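Local atomic coordinates of aldehyde dehydrogenase (Burkholderia vietnamiensis, PDB entry 5KF0), a protein that probably oxidises aldehydes to carboxylic acids with a nicotinamide dinucleotide as cofactor, and binds NADPH. Residues Gly284-Ser289 with Ala371-Asp376; Pro154-Ser159 with Asp222-Asp227; Thr32-Gly37 with Ala187-Val192; Phe117-Glu122 with Glu465-Ala470. All coordinates share one frame; numbering follows the deposited sequence.

Contact 1 of 4, residues Gly284-Ser289 with Ala371-Asp376; sequences GAYYQS and ATLLED
The last turn of helix 274-286 runs out beside strand 368-375, where Ala371 and Thr372 lie, and the two backbones come nearest at Tyr286 and Ala371, their CA atoms 6.3 Å apart. Nearly everything that crosses the gap belongs to the Tyr286 side chain. Its CG stands anti to the carbonyl carbon (chi1 -53°), which sends the ring across to the strand. There the Ala371 methyl sits over the middle of one face, a CH-pi contact with CB 3.8 Å from the ring centroid and 13° off the normal. Ala285 CB covers the opposite face, 3.6 Å above the plane. At the far end Tyr286 OH gives a hydrogen bond of 2.8 Å to Thr372 O, arriving from well above the carbonyl plane with a C=O...O angle of 107°. Leu373 CB lies 3.8 Å from the same Tyr286 OH. Thr317 of helix 306-319 and Ala393 of strand 392-398 add further side-chain contacts to the tyrosine. The chemistry is that of a buried phenol whose ring is held between two methyl groups while its hydroxyl donates a hydrogen bond to a strand carbonyl, tying helix 274-286 to strand 368-375 of the eight-stranded sheet.

Contact 2 of 4, residues Pro154-Ser159 with Asp222-Asp227; sequences PCSFIS and DLFTTD. With NDP (NADPH dihydro-nicotinamide-adenine-dinucleotide phosphate), chain E.
Ser156 and Phe224 make the tight part of this contact. The serine OG, anti to its own backbone N (chi1 175°), reaches from strand 155-158 into the short helix 222-226 and donates a 2.7 Å hydrogen bond to Phe224 O. The donor is tilted 16° from the carbonyl plane, with a C=O...O angle of 121°. The same OG lies in the plane of the Phe224 ring, at its edge, 3.4 Å from CD1, and one hydroxyl therefore meets both the backbone and the side chain of a single residue. Packing is looser at Ile158, where CD1 comes only to 4.0 Å from Phe224 CB. This isoleucine also serves the cofactor: its CG2 is 3.2 Å from NDP O4B, and next along the chain Ser159 O accepts a 2.8 Å bond from NDP O3B. Toward solvent the helix turns its exposed Asp222, whose OD2 takes a hydrogen bond from Thr226 OG1 on the same short helix. The strand itself runs between the parallel strands 182-185 and 232-236 of the nucleotide-binding Rossmann-like sheet. Phe224 packs on Val183 and Lys185 of the first of these and on Ile51, so its side chain touches both the sheet and helix 48-60.

Contact 3 of 4, residues Thr32-Gly37 with Ala187-Val192; sequences TDKFSG and ASRTPV. With NDP (NADPH dihydro-nicotinamide-adenine-dinucleotide phosphate), chain E.
Two irregular stretches meet here: the loop that follows strand 29-32, and a type I beta turn from Ala187 to Thr190 on the way into helix 192-202. Lys34 bridges them. Its chain, bent at chi2 and chi4, carries NZ to Arg189 O, giving a hydrogen bond of 2.9 Å with the donor tilted 17° from the carbonyl plane. Lys34 NZ also holds Thr32 O at 2.8 Å and bonds to Glu98 O of helix 88-99, so the ammonium draws three backbone carbonyls together. Lys34 CE passes 4.1 Å from Arg189 CB, and the two side chains cross at about a right angle. The arginine continues to the cofactor: NH2 donates to NDP O2N at 3.2 Å, with the phosphate oxygen near the guanidinium plane. Ser188, just before it, grips another phosphate by two bonds to NDP O2X, 2.8 Å from its N and 2.6 Å from its OG. That oxygen belongs to the phosphate on the adenosine ribose, the group that sets NADPH apart from NADH. Behind the lysine, Asp33 OD1 accepts from Phe35 N (an Asx turn) and also from Ser36 N, together an Asx motif. The chemistry implies that one ammonium group, bonded to the carbonyl of a cofactor-binding residue, ties the outer loop to the turn holding both the ribose phosphate and the diphosphate.

Contact 4 of 4, residues Phe117-Glu122 with Glu465-Ala470; sequences FRVASE and EGIRYA
Ile467, the first residue of helix 467-473, drives its side chain against helix 103-123 and meets Val119 and Ala120 there. The closest approach is CG1 to CG1, 3.5 Å between Val119 and Ile467. Val119 CG1 stands anti to the backbone N (chi1 176°), the position from which it also touches Ile467 CB at 3.7 Å. The CG2 branch of Ile467 reaches the helix backbone, resting 3.8 Å from Ala120 CA, and Ile467 CD1, at the end of the branch that meets Val119, lies 4.1 Å from Ala120 CB. No hydrogen bond crosses between the segments.

One shell out, Gly466, at the N-cap, comes directly before Ile467; its positive phi of 94° is a conformation that suits glycine, and its O accepts from Ala470 N at 2.9 Å. Thr116 and Glu123 of helix 103-123 also touch Ile467, while Ala173 of helix 164-178 packs on Ala120. Another subunit already takes part here, since Val119 packs on Ile136 of a third subunit. Farther out come ion pairs: Glu122 forms a salt bridge with Arg126 of a second subunit, whereas Arg468 pairs with Glu130 of the third. The contact is therefore a purely apolar seam within the chain, bordered by ion pairs that join its two helices to other subunits of the tetramer.

In the fold
Contacts 2 and 3 form the cofactor side of the fold: both touch NADPH, their centres lie 22 Å apart, and they meet where Ser159 O packs on Ala187 CB. Strand 155-158 of contact 2 and strand 182-185, which leads into the turn of contact 3, are neighbours in the six-stranded sheet. Contact 4, 21 Å from contact 2 centre to centre, faces the subunit interfaces. Contact 1 joins helix 274-286 to the eight-stranded sheet, its centre 34 Å across the chain's centre from that of contact 2 and 23 Å from that of contact 3. Along the chain contact 4 encloses 2 then 1, and contact 3 crosses 2 and 4, bringing residues 32-37 to the cofactor-binding turn.

Contact 1 of 4, residues Gly284-Ser289 with Ala371-Asp376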
# COMPACT_ATOMS: atom_id res chain seq x y z
N GLY A 284 -6.53 -27.03 21.04
CA GLY A 284 -5.29 -26.28 21.13
C GLY A 284 -4.29 -26.91 22.08
O GLY A 284 -3.08 -26.89 21.83
N ALA A 285 -4.78 -27.47 23.19
CA ALA A 285 -3.88 -28.06 24.18
C ALA A 285 -3.32 -29.40 23.73
O ALA A 285 -2.17 -29.73 24.04
CB ALA A 285 -4.62 -28.24 25.51
N TYR A 286 -4.10 -30.19 22.99
CA TYR A 286 -3.75 -31.58 22.79
C TYR A 286 -3.56 -31.98 21.34
O TYR A 286 -3.12 -33.11 21.09
CB TYR A 286 -4.80 -32.49 23.46
CG TYR A 286 -4.99 -32.11 24.92
CD1 TYR A 286 -3.90 -32.12 25.81
CD2 TYR A 286 -6.23 -31.69 25.40
CE1 TYR A 286 -4.06 -31.74 27.15
CE2 TYR A 286 -6.39 -31.33 26.74
CZ TYR A 286 -5.30 -31.35 27.60
OH TYR A 286 -5.48 -30.97 28.92
N TYR A 287 -3.83 -31.09 20.37
CA TYR A 287 -3.51 -31.36 18.97
C TYR A 287 -2.05 -31.74 18.85
O TYR A 287 -1.17 -31.06 19.40
CB TYR A 287 -3.82 -30.14 18.09
CG TYR A 287 -3.20 -30.16 16.70
CD1 TYR A 287 -1.94 -29.62 16.47
CD2 TYR A 287 -3.87 -30.72 15.62
CE1 TYR A 287 -1.36 -29.64 15.21
CE2 TYR A 287 -3.30 -30.74 14.35
CZ TYR A 287 -2.05 -30.20 14.15
OH TYR A 287 -1.49 -30.22 12.88
N GLN A 288 -1.78 -32.82 18.11
CA GLN A 288 -0.43 -33.38 17.97
C GLN A 288 0.24 -33.54 19.33
O GLN A 288 1.45 -33.31 19.49
CB GLN A 288 0.42 -32.53 17.02
CG GLN A 288 1.62 -33.32 16.51
CD GLN A 288 2.38 -32.61 15.41
OE1 GLN A 288 1.85 -31.70 14.76
NE2 GLN A 288 3.63 -33.02 15.19
N SER A 289 -0.56 -33.94 20.32
CA SER A 289 -0.11 -34.18 21.69
C SER A 289 0.61 -32.96 22.25
O SER A 289 1.59 -33.07 22.99
CB SER A 289 0.77 -35.42 21.77
OG SER A 289 0.06 -36.54 21.26
N ALA A 371 -3.52 -37.10 27.39
CA ALA A 371 -3.97 -35.72 27.54
C ALA A 371 -4.23 -35.45 29.02
O ALA A 371 -4.98 -36.19 29.67
CB ALA A 371 -5.23 -35.48 26.71
N THR A 372 -3.61 -34.40 29.54
CA THR A 372 -3.53 -34.17 30.98
C THR A 372 -3.86 -32.72 31.30
O THR A 372 -3.41 -31.81 30.59
CB THR A 372 -2.13 -34.56 31.49
OG1 THR A 372 -1.91 -35.96 31.25
CG2 THR A 372 -1.97 -34.29 32.97
N LEU A 373 -4.64 -32.51 32.36
CA LEU A 373 -5.05 -31.19 32.82
C LEU A 373 -4.75 -31.07 34.31
O LEU A 373 -5.05 -31.99 35.07
CB LEU A 373 -6.55 -30.97 32.56
CG LEU A 373 -7.15 -29.58 32.82
CD1 LEU A 373 -6.58 -28.55 31.85
CD2 LEU A 373 -8.65 -29.64 32.69
N LEU A 374 -4.14 -29.95 34.71
CA LEU A 374 -3.85 -29.70 36.12
C LEU A 374 -4.42 -28.36 36.55
O LEU A 374 -4.57 -27.45 35.73
CB LEU A 374 -2.34 -29.68 36.41
CG LEU A 374 -1.54 -30.98 36.33
CD1 LEU A 374 -1.13 -31.27 34.88
CD2 LEU A 374 -0.32 -30.88 37.23
N GLU A 375 -4.72 -28.25 37.85
CA GLU A 375 -4.97 -26.94 38.42
C GLU A 375 -4.04 -26.72 39.62
O GLU A 375 -3.25 -27.58 39.99
CB GLU A 375 -6.46 -26.77 38.79
CG GLU A 375 -7.01 -27.79 39.78
CD GLU A 375 -8.51 -27.62 40.01
OE1 GLU A 375 -9.12 -26.68 39.44
OE2 GLU A 375 -9.09 -28.42 40.77
N ASP A 376 -4.11 -25.50 40.16
CA ASP A 376 -3.29 -25.08 41.30
C ASP A 376 -1.79 -25.20 41.00
O ASP A 376 -0.99 -25.52 41.88
CB ASP A 376 -3.65 -25.87 42.57
CG ASP A 376 -5.10 -25.67 42.99
OD1 ASP A 376 -5.64 -24.56 42.80
OD2 ASP A 376 -5.71 -26.61 43.52

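Contact 2 of 4, residues Pro154-Ser159 with Asp222-Asp227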
# COMPACT_ATOMS: atom_id res chain seq x y z
N PRO A 154 22.09 -16.18 -1.21
CA PRO A 154 21.90 -17.53 -0.65
C PRO A 154 21.33 -17.46 0.76
O PRO A 154 21.80 -16.69 1.60
CB PRO A 154 23.32 -18.11 -0.66
CG PRO A 154 24.05 -17.31 -1.72
CD PRO A 154 23.49 -15.92 -1.56
N CYS A 155 20.31 -18.28 1.00
CA CYS A 155 19.64 -18.33 2.29
C CYS A 155 19.89 -19.68 2.95
O CYS A 155 19.86 -20.71 2.28
CB CYS A 155 18.13 -18.13 2.15
SG CYS A 155 17.64 -16.50 1.54
N SER A 156 20.11 -19.64 4.26
CA SER A 156 20.27 -20.83 5.09
C SER A 156 18.98 -21.04 5.87
O SER A 156 18.53 -20.15 6.61
CB SER A 156 21.45 -20.66 6.06
OG SER A 156 21.53 -21.77 6.94
N PHE A 157 18.38 -22.22 5.71
CA PHE A 157 17.08 -22.55 6.29
C PHE A 157 17.22 -23.75 7.22
O PHE A 157 17.77 -24.78 6.81
CB PHE A 157 16.05 -22.88 5.20
CG PHE A 157 15.66 -21.71 4.34
CD1 PHE A 157 15.74 -20.40 4.83
CD2 PHE A 157 15.18 -21.92 3.05
CE1 PHE A 157 15.35 -19.33 4.02
CE2 PHE A 157 14.78 -20.86 2.25
CZ PHE A 157 14.87 -19.56 2.74
N ILE A 158 16.72 -23.63 8.44
CA ILE A 158 16.73 -24.72 9.42
C ILE A 158 15.32 -24.88 9.97
O ILE A 158 14.71 -23.89 10.40
CB ILE A 158 17.72 -24.42 10.57
CG1 ILE A 158 19.16 -24.36 10.05
CG2 ILE A 158 17.58 -25.49 11.67
CD1 ILE A 158 20.17 -23.87 11.12
N SER A 159 14.80 -26.11 9.97
CA SER A 159 13.41 -26.36 10.34
C SER A 159 13.30 -27.44 11.41
O SER A 159 14.24 -28.23 11.61
CB SER A 159 12.59 -26.76 9.10
OG SER A 159 13.14 -27.88 8.41
N ASP A 222 27.46 -26.56 11.71
CA ASP A 222 27.95 -25.22 12.02
C ASP A 222 27.84 -24.28 10.83
O ASP A 222 27.51 -23.09 10.99
CB ASP A 222 29.40 -25.27 12.51
CG ASP A 222 29.93 -23.90 12.91
OD1 ASP A 222 29.51 -23.40 13.98
OD2 ASP A 222 30.72 -23.30 12.14
N LEU A 223 28.12 -24.77 9.61
CA LEU A 223 28.19 -23.87 8.46
C LEU A 223 26.84 -23.24 8.14
O LEU A 223 26.79 -22.16 7.55
CB LEU A 223 28.71 -24.62 7.22
CG LEU A 223 30.20 -24.98 7.29
CD1 LEU A 223 30.57 -25.92 6.15
CD2 LEU A 223 31.06 -23.73 7.26
N PHE A 224 25.73 -23.89 8.52
CA PHE A 224 24.42 -23.28 8.29
C PHE A 224 24.28 -21.96 9.04
O PHE A 224 23.49 -21.11 8.62
CB PHE A 224 23.30 -24.23 8.71
CG PHE A 224 23.06 -25.32 7.71
CD1 PHE A 224 22.21 -25.10 6.63
CD2 PHE A 224 23.67 -26.56 7.83
CE1 PHE A 224 21.99 -26.09 5.69
CE2 PHE A 224 23.44 -27.55 6.89
CZ PHE A 224 22.61 -27.31 5.82
N THR A 225 25.01 -21.79 10.13
CA THR A 225 24.97 -20.54 10.88
C THR A 225 26.12 -19.60 10.54
O THR A 225 25.92 -18.39 10.40
CB THR A 225 24.96 -20.83 12.38
OG1 THR A 225 23.74 -21.52 12.72
CG2 THR A 225 25.08 -19.55 13.22
N THR A 226 27.34 -20.13 10.38
CA THR A 226 28.52 -19.28 10.35
C THR A 226 29.04 -18.95 8.95
O THR A 226 29.80 -17.99 8.81
CB THR A 226 29.67 -19.90 11.17
OG1 THR A 226 30.11 -21.12 10.56
CG2 THR A 226 29.21 -20.18 12.60
N ASP A 227 28.70 -19.71 7.91
CA ASP A 227 29.30 -19.43 6.61
C ASP A 227 28.89 -18.05 6.12
O ASP A 227 27.70 -17.72 6.08
CB ASP A 227 28.92 -20.50 5.58
CG ASP A 227 29.84 -20.50 4.37
OD1 ASP A 227 29.77 -19.53 3.59
OD2 ASP A 227 30.63 -21.45 4.22
PA NDP E . 15.27 -27.85 17.99
O1A NDP E . 15.70 -26.48 18.39
O2A NDP E . 15.77 -28.93 18.96
O5B NDP E . 15.75 -28.22 16.52
C5B NDP E . 15.25 -27.41 15.43
C4B NDP E . 16.20 -27.51 14.27
O4B NDP E . 17.44 -26.85 14.61
C3B NDP E . 16.58 -28.94 13.86
O3B NDP E . 16.78 -29.02 12.46
C2B NDP E . 17.91 -29.13 14.59
O2B NDP E . 18.78 -30.12 14.00
C1B NDP E . 18.51 -27.75 14.36
N9A NDP E . 19.62 -27.42 15.24
C8A NDP E . 19.70 -27.54 16.60
N7A NDP E . 20.83 -27.09 17.11
C5A NDP E . 21.53 -26.65 16.00
C6A NDP E . 22.80 -26.05 15.86
N6A NDP E . 23.63 -25.81 16.88
N1A NDP E . 23.19 -25.70 14.61
C2A NDP E . 22.38 -25.95 13.58
N3A NDP E . 21.17 -26.52 13.59
C4A NDP E . 20.80 -26.84 14.84
O3 NDP E . 13.69 -27.89 17.90
PN NDP E . 12.65 -29.07 17.64
O1N NDP E . 12.95 -29.73 16.35
O2N NDP E . 12.66 -29.95 18.86
O5D NDP E . 11.25 -28.34 17.51
C5D NDP E . 10.46 -27.86 18.62
C4D NDP E . 10.75 -26.39 18.82
O4D NDP E . 10.43 -25.66 17.60
C3D NDP E . 9.90 -25.77 19.93
O3D NDP E . 10.64 -24.88 20.76
C2D NDP E . 8.80 -25.06 19.14
O2D NDP E . 8.12 -24.00 19.81
C1D NDP E . 9.58 -24.57 17.93
N1N NDP E . 8.64 -24.29 16.85
C2N NDP E . 8.48 -23.02 16.35
C3N NDP E . 7.50 -22.71 15.48
C7N NDP E . 7.39 -21.35 14.87
O7N NDP E . 6.95 -21.27 13.71
N7N NDP E . 7.68 -20.29 15.60
C4N NDP E . 6.47 -23.72 15.11
C5N NDP E . 6.93 -25.10 15.44
C6N NDP E . 7.91 -25.31 16.31
P2B NDP E . 18.67 -31.70 14.43
O1X NDP E . 17.47 -31.86 15.28
O2X NDP E . 18.67 -32.40 13.10
O3X NDP E . 19.95 -32.03 15.17

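Contact 3 of 4, residues Thr32-Gly37 with Ala187-Val192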
# COMPACT_ATOMS: atom_id res chain seq x y z
N THR A 32 13.29 -43.26 12.45
CA THR A 32 12.40 -44.22 13.10
C THR A 32 10.94 -43.84 12.94
O THR A 32 10.58 -42.66 12.82
CB THR A 32 12.70 -44.33 14.60
OG1 THR A 32 12.51 -43.04 15.21
CG2 THR A 32 14.13 -44.83 14.83
N ASP A 33 10.09 -44.86 12.94
CA ASP A 33 8.67 -44.67 13.19
C ASP A 33 8.50 -44.31 14.66
O ASP A 33 8.92 -45.07 15.54
CB ASP A 33 7.93 -45.96 12.82
CG ASP A 33 6.42 -45.88 13.03
OD1 ASP A 33 5.96 -45.40 14.08
OD2 ASP A 33 5.68 -46.36 12.13
N LYS A 34 7.96 -43.13 14.94
CA LYS A 34 7.97 -42.64 16.31
C LYS A 34 6.95 -43.34 17.21
O LYS A 34 6.96 -43.13 18.42
CB LYS A 34 7.74 -41.13 16.32
CG LYS A 34 8.77 -40.34 15.50
CD LYS A 34 10.21 -40.59 16.01
CE LYS A 34 11.25 -39.78 15.22
NZ LYS A 34 11.27 -40.17 13.77
N PHE A 35 6.08 -44.17 16.65
CA PHE A 35 5.18 -44.99 17.46
C PHE A 35 5.74 -46.39 17.67
O PHE A 35 5.79 -46.88 18.81
CB PHE A 35 3.79 -45.08 16.81
CG PHE A 35 2.80 -45.87 17.61
CD1 PHE A 35 2.34 -47.12 17.17
CD2 PHE A 35 2.34 -45.40 18.83
CE1 PHE A 35 1.44 -47.86 17.93
CE2 PHE A 35 1.44 -46.13 19.59
CZ PHE A 35 0.99 -47.36 19.13
N SER A 36 6.19 -47.04 16.60
CA SER A 36 6.71 -48.40 16.72
C SER A 36 8.15 -48.46 17.22
O SER A 36 8.57 -49.48 17.77
CB SER A 36 6.63 -49.13 15.38
OG SER A 36 7.62 -48.65 14.49
N GLY A 37 8.91 -47.39 17.01
CA GLY A 37 10.32 -47.39 17.33
C GLY A 37 11.21 -48.04 16.31
O GLY A 37 12.43 -47.98 16.45
N ALA A 187 14.97 -31.21 10.19
CA ALA A 187 15.25 -31.94 11.42
C ALA A 187 15.63 -33.39 11.11
O ALA A 187 15.00 -34.05 10.29
CB ALA A 187 14.04 -31.92 12.35
N SER A 188 16.69 -33.87 11.78
CA SER A 188 17.18 -35.22 11.50
C SER A 188 16.16 -36.28 11.88
O SER A 188 16.16 -37.38 11.30
CB SER A 188 18.50 -35.46 12.24
OG SER A 188 19.50 -34.53 11.85
N ARG A 189 15.31 -35.99 12.87
CA ARG A 189 14.26 -36.94 13.23
C ARG A 189 13.18 -37.03 12.17
O ARG A 189 12.46 -38.04 12.13
CB ARG A 189 13.65 -36.56 14.59
CG ARG A 189 14.52 -36.97 15.80
CD ARG A 189 14.02 -36.32 17.10
NE ARG A 189 14.18 -34.87 17.08
CZ ARG A 189 13.76 -34.03 18.04
NH1 ARG A 189 13.14 -34.49 19.12
NH2 ARG A 189 13.94 -32.74 17.90
N THR A 190 13.02 -35.99 11.33
CA THR A 190 11.93 -35.92 10.35
C THR A 190 12.42 -35.32 9.03
O THR A 190 11.93 -34.27 8.60
CB THR A 190 10.77 -35.08 10.89
OG1 THR A 190 11.21 -33.74 11.15
CG2 THR A 190 10.18 -35.68 12.18
N PRO A 191 13.36 -35.98 8.35
CA PRO A 191 13.88 -35.44 7.08
C PRO A 191 13.11 -35.81 5.82
O PRO A 191 13.31 -35.17 4.79
CB PRO A 191 15.29 -36.03 7.02
CG PRO A 191 15.09 -37.42 7.58
CD PRO A 191 14.05 -37.24 8.71
N VAL A 192 12.24 -36.83 5.87
CA VAL A 192 11.71 -37.41 4.64
C VAL A 192 10.80 -36.43 3.91
O VAL A 192 10.86 -36.32 2.68
CB VAL A 192 10.99 -38.73 4.93
CG1 VAL A 192 10.34 -39.27 3.66
CG2 VAL A 192 11.98 -39.74 5.52
PA NDP E . 15.27 -27.85 17.99
O1A NDP E . 15.70 -26.48 18.39
O2A NDP E . 15.77 -28.93 18.96
O5B NDP E . 15.75 -28.22 16.52
C5B NDP E . 15.25 -27.41 15.43
C4B NDP E . 16.20 -27.51 14.27
O4B NDP E . 17.44 -26.85 14.61
C3B NDP E . 16.58 -28.94 13.86
O3B NDP E . 16.78 -29.02 12.46
C2B NDP E . 17.91 -29.13 14.59
O2B NDP E . 18.78 -30.12 14.00
C1B NDP E . 18.51 -27.75 14.36
N9A NDP E . 19.62 -27.42 15.24
C8A NDP E . 19.70 -27.54 16.60
N7A NDP E . 20.83 -27.09 17.11
C5A NDP E . 21.53 -26.65 16.00
C6A NDP E . 22.80 -26.05 15.86
N6A NDP E . 23.63 -25.81 16.88
N1A NDP E . 23.19 -25.70 14.61
C2A NDP E . 22.38 -25.95 13.58
N3A NDP E . 21.17 -26.52 13.59
C4A NDP E . 20.80 -26.84 14.84
O3 NDP E . 13.69 -27.89 17.90
PN NDP E . 12.65 -29.07 17.64
O1N NDP E . 12.95 -29.73 16.35
O2N NDP E . 12.66 -29.95 18.86
O5D NDP E . 11.25 -28.34 17.51
C5D NDP E . 10.46 -27.86 18.62
C4D NDP E . 10.75 -26.39 18.82
O4D NDP E . 10.43 -25.66 17.60
C3D NDP E . 9.90 -25.77 19.93
O3D NDP E . 10.64 -24.88 20.76
C2D NDP E . 8.80 -25.06 19.14
O2D NDP E . 8.12 -24.00 19.81
C1D NDP E . 9.58 -24.57 17.93
N1N NDP E . 8.64 -24.29 16.85
C2N NDP E . 8.48 -23.02 16.35
C3N NDP E . 7.50 -22.71 15.48
C7N NDP E . 7.39 -21.35 14.87
O7N NDP E . 6.95 -21.27 13.71
N7N NDP E . 7.68 -20.29 15.60
C4N NDP E . 6.47 -23.72 15.11
C5N NDP E . 6.93 -25.10 15.44
C6N NDP E . 7.91 -25.31 16.31
P2B NDP E . 18.67 -31.70 14.43
O1X NDP E . 17.47 -31.86 15.28
O2X NDP E . 18.67 -32.40 13.10
O3X NDP E . 19.95 -32.03 15.17

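Contact 4 of 4, residues Phe117-Glu122 with Glu465-Ala470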
# COMPACT_ATOMS: atom_id res chain seq x y z
N PHE A 117 2.33 -23.08 -0.42
CA PHE A 117 2.87 -22.90 -1.76
C PHE A 117 1.92 -22.14 -2.67
O PHE A 117 2.38 -21.39 -3.55
CB PHE A 117 3.22 -24.27 -2.38
CG PHE A 117 4.61 -24.72 -2.04
CD1 PHE A 117 4.92 -25.18 -0.77
CD2 PHE A 117 5.62 -24.68 -3.00
CE1 PHE A 117 6.22 -25.58 -0.45
CE2 PHE A 117 6.92 -25.10 -2.69
CZ PHE A 117 7.22 -25.55 -1.41
N ARG A 118 0.61 -22.30 -2.50
CA ARG A 118 -0.32 -21.56 -3.34
C ARG A 118 -0.28 -20.07 -3.04
O ARG A 118 -0.33 -19.25 -3.97
CB ARG A 118 -1.74 -22.10 -3.18
CG ARG A 118 -2.69 -21.36 -4.08
CD ARG A 118 -4.01 -22.05 -4.26
NE ARG A 118 -4.73 -21.39 -5.34
CZ ARG A 118 -5.95 -21.69 -5.74
NH1 ARG A 118 -6.64 -22.68 -5.15
NH2 ARG A 118 -6.49 -21.02 -6.74
N VAL A 119 -0.18 -19.69 -1.76
CA VAL A 119 -0.01 -18.26 -1.45
C VAL A 119 1.27 -17.73 -2.09
O VAL A 119 1.29 -16.62 -2.65
CB VAL A 119 0.01 -18.02 0.07
CG1 VAL A 119 0.28 -16.54 0.38
CG2 VAL A 119 -1.29 -18.45 0.72
N ALA A 120 2.35 -18.51 -2.01
CA ALA A 120 3.60 -18.08 -2.63
C ALA A 120 3.46 -17.93 -4.14
O ALA A 120 4.02 -17.00 -4.73
CB ALA A 120 4.73 -19.05 -2.29
N SER A 121 2.74 -18.86 -4.79
CA SER A 121 2.51 -18.73 -6.23
C SER A 121 1.83 -17.41 -6.57
O SER A 121 2.21 -16.74 -7.54
CB SER A 121 1.67 -19.91 -6.73
OG SER A 121 1.17 -19.65 -8.04
N GLU A 122 0.83 -17.02 -5.78
CA GLU A 122 0.16 -15.74 -5.98
C GLU A 122 1.10 -14.56 -5.75
O GLU A 122 1.12 -13.60 -6.54
CB GLU A 122 -1.06 -15.64 -5.06
CG GLU A 122 -2.11 -16.71 -5.30
CD GLU A 122 -3.14 -16.76 -4.17
OE1 GLU A 122 -3.03 -15.92 -3.24
OE2 GLU A 122 -4.03 -17.62 -4.20
N GLU A 465 7.07 -14.70 9.65
CA GLU A 465 6.81 -15.49 8.45
C GLU A 465 5.35 -15.28 8.04
O GLU A 465 4.67 -14.36 8.53
CB GLU A 465 7.19 -16.96 8.69
CG GLU A 465 8.72 -17.12 8.67
CD GLU A 465 9.19 -18.55 8.74
OE1 GLU A 465 8.41 -19.42 9.18
OE2 GLU A 465 10.36 -18.80 8.38
N GLY A 466 4.88 -16.12 7.11
CA GLY A 466 3.77 -15.72 6.26
C GLY A 466 4.36 -15.15 4.98
O GLY A 466 5.33 -14.39 5.05
N ILE A 467 3.84 -15.54 3.82
CA ILE A 467 4.60 -15.42 2.57
C ILE A 467 5.08 -14.00 2.33
O ILE A 467 6.26 -13.77 2.02
CB ILE A 467 3.79 -15.94 1.38
CG1 ILE A 467 3.50 -17.44 1.52
CG2 ILE A 467 4.53 -15.60 0.07
CD1 ILE A 467 4.75 -18.30 1.70
N ARG A 468 4.18 -13.01 2.40
CA ARG A 468 4.58 -11.62 2.14
C ARG A 468 5.74 -11.20 3.02
O ARG A 468 6.64 -10.47 2.57
CB ARG A 468 3.40 -10.67 2.39
CG ARG A 468 2.31 -10.71 1.35
CD ARG A 468 1.13 -9.86 1.80
NE ARG A 468 1.57 -8.54 2.26
CZ ARG A 468 0.79 -7.68 2.90
NH1 ARG A 468 -0.48 -7.99 3.15
NH2 ARG A 468 1.27 -6.51 3.30
N TYR A 469 5.72 -11.61 4.29
CA TYR A 469 6.68 -11.12 5.26
C TYR A 469 8.01 -11.84 5.11
O TYR A 469 9.07 -11.22 5.26
CB TYR A 469 6.05 -11.26 6.66
CG TYR A 469 4.62 -10.77 6.55
CD1 TYR A 469 3.55 -11.67 6.45
CD2 TYR A 469 4.34 -9.42 6.42
CE1 TYR A 469 2.25 -11.22 6.25
CE2 TYR A 469 3.05 -8.97 6.22
CZ TYR A 469 2.02 -9.86 6.15
OH TYR A 469 0.74 -9.40 5.95
N ALA A 470 7.96 -13.12 4.75
CA ALA A 470 9.19 -13.84 4.43
C ALA A 470 9.86 -13.26 3.18
O ALA A 470 11.09 -13.13 3.14
CB ALA A 470 8.87 -15.32 4.25